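Local coordinates for putative TIM-barrel metal-dependent hydrolase (Mycobacterium avium subsp. paratuberculosis S397, PDB 4DZI), which probably acts as a metal-dependent hydrolase of the amidohydrolase superfamily, holding a pair of cadmium ions in its TIM-barrel active site, at residues C[138-143]-C[168-173]; C[172-177]-C[211-216]. One frame throughout, in Å; residues are numbered along the deposited sequence.

Contact 1 of 2, residues C[138-143]-C[168-173]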
ATOM      1  N   ALA C 138      15.490 -23.779  -9.770  1.00 17.51           N
ATOM      2  CA  ALA C 138      15.894 -22.973 -10.937  1.00 13.97           C
ATOM      3  C   ALA C 138      16.282 -21.554 -10.482  1.00 18.15           C
ATOM      4  O   ALA C 138      17.173 -20.937 -11.055  1.00 17.62           O
ATOM      5  CB  ALA C 138      14.778 -22.908 -11.982  1.00 15.58           C
ATOM      6  N   THR C 139      15.581 -21.037  -9.475  1.00 16.25           N
ATOM      7  CA  THR C 139      15.930 -19.726  -8.886  1.00 13.82           C
ATOM      8  C   THR C 139      17.373 -19.706  -8.398  1.00 14.42           C
ATOM      9  O   THR C 139      18.157 -18.837  -8.792  1.00 15.89           O
ATOM     10  CB  THR C 139      15.009 -19.355  -7.696  1.00 16.40           C
ATOM     11  OG1 THR C 139      13.693 -19.083  -8.183  1.00 16.50           O
ATOM     12  CG2 THR C 139      15.515 -18.094  -6.987  1.00 17.69           C
ATOM     13  N   MET C 140      17.725 -20.674  -7.560  1.00 18.23           N
ATOM     14  CA  MET C 140      19.062 -20.691  -6.966  1.00 15.77           C
ATOM     15  C   MET C 140      20.139 -20.910  -8.016  1.00 16.90           C
ATOM     16  O   MET C 140      21.203 -20.270  -7.957  1.00 15.83           O
ATOM     17  CB  MET C 140      19.169 -21.772  -5.859  1.00 18.37           C
ATOM     18  CG  MET C 140      18.158 -21.631  -4.734  1.00 16.79           C
ATOM     19  SD  MET C 140      18.044 -20.005  -3.946  1.00 18.31           S
ATOM     20  CE  MET C 140      19.478 -20.004  -2.897  1.00 15.70           C
ATOM     21  N   ALA C 141      19.897 -21.800  -8.973  1.00 16.47           N
ATOM     22  CA  ALA C 141      20.898 -22.040 -10.009  1.00 17.03           C
ATOM     23  C   ALA C 141      21.046 -20.830 -10.910  1.00 18.01           C
ATOM     24  O   ALA C 141      22.148 -20.554 -11.431  1.00 16.69           O
ATOM     25  CB  ALA C 141      20.530 -23.264 -10.835  1.00 19.26           C
ATOM     26  N   SER C 142      19.942 -20.116 -11.135  1.00 15.73           N
ATOM     27  CA  SER C 142      19.983 -19.009 -12.067  1.00 12.58           C
ATOM     28  C   SER C 142      20.662 -17.808 -11.413  1.00 13.86           C
ATOM     29  O   SER C 142      21.368 -17.063 -12.078  1.00 15.22           O
ATOM     30  CB  SER C 142      18.570 -18.581 -12.558  1.00 12.44           C
ATOM     31  OG  SER C 142      17.930 -19.628 -13.312  1.00 16.48           O
ATOM     32  N   VAL C 143      20.434 -17.615 -10.103  1.00 13.00           N
ATOM     33  CA  VAL C 143      21.089 -16.536  -9.395  1.00 12.95           C
ATOM     34  C   VAL C 143      22.601 -16.841  -9.385  1.00 18.04           C
ATOM     35  O   VAL C 143      23.426 -15.953  -9.628  1.00 14.80           O
ATOM     36  CB  VAL C 143      20.518 -16.386  -7.967  1.00 13.91           C
ATOM     37  CG1 VAL C 143      21.435 -15.570  -7.078  1.00 19.17           C
ATOM     38  CG2 VAL C 143      19.117 -15.762  -8.024  1.00 15.63           C
ATOM     39  N   ILE C 168      23.368 -11.018  -6.755  1.00 15.73           N
ATOM     40  CA  ILE C 168      22.032 -11.250  -6.169  1.00 13.97           C
ATOM     41  C   ILE C 168      22.114 -12.402  -5.189  1.00 15.95           C
ATOM     42  O   ILE C 168      22.775 -13.406  -5.471  1.00 16.68           O
ATOM     43  CB  ILE C 168      20.994 -11.562  -7.265  1.00 15.62           C
ATOM     44  CG1 ILE C 168      20.816 -10.352  -8.194  1.00 14.34           C
ATOM     45  CG2 ILE C 168      19.647 -11.941  -6.633  1.00 22.55           C
ATOM     46  CD1 ILE C 168      19.989 -10.650  -9.433  1.00 17.19           C
ATOM     47  N   VAL C 169      21.444 -12.279  -4.045  1.00 14.95           N
ATOM     48  CA  VAL C 169      21.250 -13.431  -3.146  1.00 13.83           C
ATOM     49  C   VAL C 169      19.755 -13.678  -3.065  1.00 13.24           C
ATOM     50  O   VAL C 169      19.001 -12.757  -2.717  1.00 15.85           O
ATOM     51  CB  VAL C 169      21.813 -13.193  -1.750  1.00 14.21           C
ATOM     52  CG1 VAL C 169      21.449 -14.352  -0.829  1.00 17.86           C
ATOM     53  CG2 VAL C 169      23.333 -13.052  -1.858  1.00 23.02           C
ATOM     54  N   SER C 170      19.325 -14.878  -3.461  1.00 15.57           N
ATOM     55  CA  SER C 170      17.957 -15.298  -3.206  1.00 15.19           C
ATOM     56  C   SER C 170      17.933 -16.118  -1.928  1.00 18.65           C
ATOM     57  O   SER C 170      18.753 -17.028  -1.732  1.00 17.39           O
ATOM     58  CB  SER C 170      17.396 -16.159  -4.336  1.00 13.11           C
ATOM     59  OG  SER C 170      16.099 -16.672  -3.959  1.00 16.86           O
ATOM     60  N   LEU C 171      16.960 -15.828  -1.076  1.00 13.78           N
ATOM     61  CA  LEU C 171      16.745 -16.618   0.127  1.00 15.25           C
ATOM     62  C   LEU C 171      15.746 -17.774  -0.103  1.00 16.53           C
ATOM     63  O   LEU C 171      15.301 -18.380   0.887  1.00 18.61           O
ATOM     64  CB  LEU C 171      16.198 -15.725   1.241  1.00 17.16           C
ATOM     65  CG  LEU C 171      17.210 -14.706   1.751  1.00 22.19           C
ATOM     66  CD1 LEU C 171      16.579 -13.648   2.636  1.00 25.95           C
ATOM     67  CD2 LEU C 171      18.302 -15.450   2.487  1.00 33.29           C
ATOM     68  N   ALA C 172      15.408 -18.088  -1.359  1.00 15.41           N
ATOM     69  CA  ALA C 172      14.343 -19.060  -1.648  1.00 18.59           C
ATOM     70  C   ALA C 172      14.649 -20.422  -1.039  1.00 21.21           C
ATOM     71  O   ALA C 172      13.752 -21.111  -0.575  1.00 21.08           O
ATOM     72  CB  ALA C 172      14.063 -19.170  -3.148  1.00 14.87           C
ATOM     73  N   ASP C 173      15.918 -20.814  -1.072  1.00 18.82           N
ATOM     74  CA  ASP C 173      16.372 -22.021  -0.350  1.00 20.42           C
ATOM     75  C   ASP C 173      17.431 -21.527   0.623  1.00 19.82           C
ATOM     76  O   ASP C 173      18.549 -21.175   0.198  1.00 21.43           O
ATOM     77  CB  ASP C 173      16.979 -22.987  -1.362  1.00 20.99           C
ATOM     78  CG  ASP C 173      17.642 -24.218  -0.711  1.00 28.60           C
ATOM     79  OD1 ASP C 173      18.122 -24.147   0.433  1.00 25.53           O
ATOM     80  OD2 ASP C 173      17.702 -25.255  -1.392  1.00 36.01           O
TER
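The flat groups that V143 and M140 meet are backbone carbonyls of 168-173, and it is their oxygens that are touched. V143 CG1 lies 3.0 Å from I168 O, a tight approach, while M140 CE is 3.3 Å from S170 O and 3.4 Å from D173 O, bridging the two. M140 CG packs on D173 CB at 3.8 Å, the two side chains crossing at about a right angle.

The example illustrates how a helix and an irregular loop can fit together with few polar links. V143 sits with CG1 anti to its backbone N (chi1 163°), which sends that branch to the I168 carbonyl; its other methyl, CG2, rests beside S170 CB. I168 crosses V143 at about a right angle. M140 folds at both chi2 and chi3, and the bend brings the sulfur beside A172 CB and the end of the chain among the carbonyls. A weak bond from D173 N to M140 SD, 3.7 Å long, is the polar link across the contact. T139 turns CG2 to S170 OG at 3.4 Å, whereas its hydroxyl bonds to D135 O, just ahead of the helix. S170 OG in turn accepts from A172 N at 3.0 Å (157°), an ST turn that shapes the loop leading from strand 163-165 to helix 174-186.

In this way the early turns of helix 136-153 lie against a beta-alpha loop of the barrel. The chemistry implies a buried interface held mainly by methyl and thioether contacts, in which the serine oxygen accepts the A172 N-H of the turn and the sulfur contributes a soft, weak acceptor.

Contact 2 of 2, residues C[172-177]-C[211-216]; sequences ADPTRA and RSHDPV
P174 lays its ring against the turn S212-H213, with CB 3.3 Å from S212 O and CG 3.8 Å from H213 CD2. The imidazole receives this carbon at its edge, in the ring plane, so the pair is a packing of carbon against carbon rather than a stack over a face. CG also comes within 3.8 Å of S212 OG, whose hydroxyl bonds to D210.

One helical turn on, A177 CB meets V216 CG2 at 3.7 Å. With V216 CG1 anti to its backbone N (chi1 171°), CG2 is the branch left to face A177. Helices 174-186 and 214-223 thus start side by side and advance in the same direction, the second introduced by the 3-10 turn 211-213. D173 is the N-cap of the first: its OD1 takes R176 N along a nearly straight bond (178°) that arrives from above the carboxylate plane, and T175 N more weakly.

A water joins the two segments. It donates to S212 O at 2.8 Å and, weakly, to P174 O, and accepts a weak bond from V216 N. R206, from the intervening loop, bonds both A172 O and H213 NE2, while L208 O takes up H213 ND1; the imidazole is therefore fixed from both nitrogens before it presents its CD2 edge.

In this worked case of adjoining helices in a TIM barrel, no direct hydrogen bond crosses between the segments; the water and R206 link their polar atoms, which implies that the fit probably rests largely on shape and apolar contact.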
ATOM      1  N   ALA C 172      15.408 -18.088  -1.359  1.00 15.41           N
ATOM      2  CA  ALA C 172      14.343 -19.060  -1.648  1.00 18.59           C
ATOM      3  C   ALA C 172      14.649 -20.422  -1.039  1.00 21.21           C
ATOM      4  O   ALA C 172      13.752 -21.111  -0.575  1.00 21.08           O
ATOM      5  CB  ALA C 172      14.063 -19.170  -3.148  1.00 14.87           C
ATOM      6  N   ASP C 173      15.918 -20.814  -1.072  1.00 18.82           N
ATOM      7  CA  ASP C 173      16.372 -22.021  -0.350  1.00 20.42           C
ATOM      8  C   ASP C 173      17.431 -21.527   0.623  1.00 19.82           C
ATOM      9  O   ASP C 173      18.549 -21.175   0.198  1.00 21.43           O
ATOM     10  CB  ASP C 173      16.979 -22.987  -1.362  1.00 20.99           C
ATOM     11  CG  ASP C 173      17.642 -24.218  -0.711  1.00 28.60           C
ATOM     12  OD1 ASP C 173      18.122 -24.147   0.433  1.00 25.53           O
ATOM     13  OD2 ASP C 173      17.702 -25.255  -1.392  1.00 36.01           O
ATOM     14  N   PRO C 174      17.095 -21.430   1.927  1.00 19.25           N
ATOM     15  CA  PRO C 174      18.016 -20.678   2.761  1.00 20.68           C
ATOM     16  C   PRO C 174      19.366 -21.344   3.016  1.00 27.73           C
ATOM     17  O   PRO C 174      20.326 -20.648   3.334  1.00 26.36           O
ATOM     18  CB  PRO C 174      17.261 -20.530   4.090  1.00 25.44           C
ATOM     19  CG  PRO C 174      15.835 -20.581   3.702  1.00 25.26           C
ATOM     20  CD  PRO C 174      15.770 -21.570   2.559  1.00 24.89           C
ATOM     21  N   THR C 175      19.441 -22.663   2.889  1.00 27.53           N
ATOM     22  CA  THR C 175      20.721 -23.363   3.048  1.00 28.53           C
ATOM     23  C   THR C 175      21.607 -23.082   1.842  1.00 24.12           C
ATOM     24  O   THR C 175      22.789 -22.749   1.996  1.00 23.43           O
ATOM     25  CB  THR C 175      20.489 -24.870   3.128  1.00 31.34           C
ATOM     26  OG1 THR C 175      19.823 -25.151   4.355  1.00 33.58           O
ATOM     27  CG2 THR C 175      21.808 -25.627   3.084  1.00 29.85           C
ATOM     28  N   ARG C 176      21.023 -23.201   0.645  1.00 24.03           N
ATOM     29  CA  ARG C 176      21.748 -22.852  -0.573  1.00 23.73           C
ATOM     30  C   ARG C 176      22.104 -21.355  -0.605  1.00 22.35           C
ATOM     31  O   ARG C 176      23.145 -20.986  -1.145  1.00 21.69           O
ATOM     32  CB  ARG C 176      21.000 -23.302  -1.819  1.00 25.39           C
ATOM     33  CG  ARG C 176      21.676 -22.943  -3.128  1.00 43.30           C
ATOM     34  CD  ARG C 176      22.955 -23.734  -3.351  1.00 47.08           C
ATOM     35  NE  ARG C 176      23.805 -23.136  -4.380  1.00 48.70           N
ATOM     36  CZ  ARG C 176      23.645 -23.318  -5.688  1.00 78.14           C
ATOM     37  NH1 ARG C 176      22.654 -24.077  -6.145  1.00 58.75           N
ATOM     38  NH2 ARG C 176      24.481 -22.738  -6.541  1.00 47.74           N
ATOM     39  N   ALA C 177      21.267 -20.513   0.013  1.00 20.93           N
ATOM     40  CA  ALA C 177      21.546 -19.079   0.090  1.00 20.72           C
ATOM     41  C   ALA C 177      22.835 -18.777   0.885  1.00 17.06           C
ATOM     42  O   ALA C 177      23.583 -17.859   0.538  1.00 19.89           O
ATOM     43  CB  ALA C 177      20.347 -18.335   0.684  1.00 22.16           C
ATOM     44  N   ARG C 211      12.858 -16.814  10.611  1.00 22.24           N
ATOM     45  CA  ARG C 211      14.046 -17.245  11.317  1.00 18.65           C
ATOM     46  C   ARG C 211      14.961 -18.150  10.502  1.00 16.23           C
ATOM     47  O   ARG C 211      16.164 -18.223  10.784  1.00 22.43           O
ATOM     48  CB  ARG C 211      13.655 -17.966  12.620  1.00 27.56           C
ATOM     49  CG  ARG C 211      12.748 -17.143  13.522  1.00 27.83           C
ATOM     50  CD  ARG C 211      13.441 -15.889  14.032  1.00 30.13           C
ATOM     51  NE  ARG C 211      14.679 -16.184  14.761  1.00 32.26           N
ATOM     52  CZ  ARG C 211      14.720 -16.511  16.053  1.00 53.64           C
ATOM     53  NH1 ARG C 211      13.600 -16.592  16.750  1.00 30.27           N
ATOM     54  NH2 ARG C 211      15.879 -16.756  16.656  1.00 38.41           N
ATOM     55  N   SER C 212      14.416 -18.841   9.510  1.00 20.33           N
ATOM     56  CA  SER C 212      15.258 -19.667   8.660  1.00 18.26           C
ATOM     57  C   SER C 212      16.249 -18.834   7.812  1.00 18.90           C
ATOM     58  O   SER C 212      17.183 -19.384   7.213  1.00 23.01           O
ATOM     59  CB  SER C 212      14.420 -20.589   7.761  1.00 24.81           C
ATOM     60  OG  SER C 212      13.730 -19.836   6.769  1.00 21.79           O
ATOM     61  N   HIS C 213      16.060 -17.515   7.781  1.00 20.03           N
ATOM     62  CA  HIS C 213      16.993 -16.654   7.045  1.00 20.91           C
ATOM     63  C   HIS C 213      18.093 -16.132   7.911  1.00 25.40           C
ATOM     64  O   HIS C 213      19.011 -15.470   7.419  1.00 20.64           O
ATOM     65  CB  HIS C 213      16.241 -15.471   6.422  1.00 14.46           C
ATOM     66  CG  HIS C 213      15.070 -15.895   5.560  1.00 13.51           C
ATOM     67  ND1 HIS C 213      14.038 -15.060   5.273  1.00 16.14           N
ATOM     68  CD2 HIS C 213      14.797 -17.088   4.916  1.00 17.94           C
ATOM     69  CE1 HIS C 213      13.156 -15.703   4.500  1.00 12.29           C
ATOM     70  NE2 HIS C 213      13.624 -16.932   4.257  1.00 17.79           N
ATOM     71  N   ASP C 214      18.015 -16.386   9.217  1.00 20.10           N
ATOM     72  CA  ASP C 214      19.024 -15.856  10.122  1.00 19.89           C
ATOM     73  C   ASP C 214      20.484 -16.175   9.735  1.00 15.32           C
ATOM     74  O   ASP C 214      21.352 -15.333   9.900  1.00 18.77           O
ATOM     75  CB  ASP C 214      18.755 -16.309  11.557  1.00 23.48           C
ATOM     76  CG  ASP C 214      17.642 -15.510  12.195  1.00 29.99           C
ATOM     77  OD1 ASP C 214      17.507 -14.319  11.821  1.00 22.32           O
ATOM     78  OD2 ASP C 214      16.891 -16.072  13.033  1.00 29.34           O
ATOM     79  N   PRO C 215      20.755 -17.390   9.247  1.00 20.80           N
ATOM     80  CA  PRO C 215      22.157 -17.661   8.891  1.00 23.57           C
ATOM     81  C   PRO C 215      22.709 -16.733   7.778  1.00 19.78           C
ATOM     82  O   PRO C 215      23.844 -16.280   7.863  1.00 22.33           O
ATOM     83  CB  PRO C 215      22.119 -19.129   8.463  1.00 24.67           C
ATOM     84  CG  PRO C 215      20.989 -19.698   9.289  1.00 25.62           C
ATOM     85  CD  PRO C 215      19.938 -18.623   9.270  1.00 21.82           C
ATOM     86  N   VAL C 216      21.887 -16.426   6.777  1.00 20.72           N
ATOM     87  CA  VAL C 216      22.261 -15.434   5.754  1.00 18.51           C
ATOM     88  C   VAL C 216      22.500 -14.041   6.363  1.00 17.24           C
ATOM     89  O   VAL C 216      23.522 -13.417   6.090  1.00 19.92           O
ATOM     90  CB  VAL C 216      21.194 -15.371   4.633  1.00 21.88           C
ATOM     91  CG1 VAL C 216      21.474 -14.195   3.685  1.00 19.19           C
ATOM     92  CG2 VAL C 216      21.166 -16.693   3.861  1.00 24.46           C
TER
HETATM   93  O   HOH W   1      19.519 -18.663   5.899  1.00 44.85           O

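Contacts 1 and 2 share A172 and D173, so the end of the loop before helix 174-186 takes part in both; their centres are 11 Å apart. S170 O of contact 1 approaches A177 CB of contact 2 at 3.2 Å, and L171 CD2 reaches V216 CG2 at 3.4 Å; M140 CE lies 3.5 Å from A177 N. Together they join, in order, helix 136-153, the loop and start of helix 174-186, then the start of helix 214-223. The two-cadmium site lies apart: D13, H15 and H230 bind one ion, H359 and E361 the other, and E293 and D356 both. The side chain of I168, in contact 1, is about 13 Å from a bound cadmium.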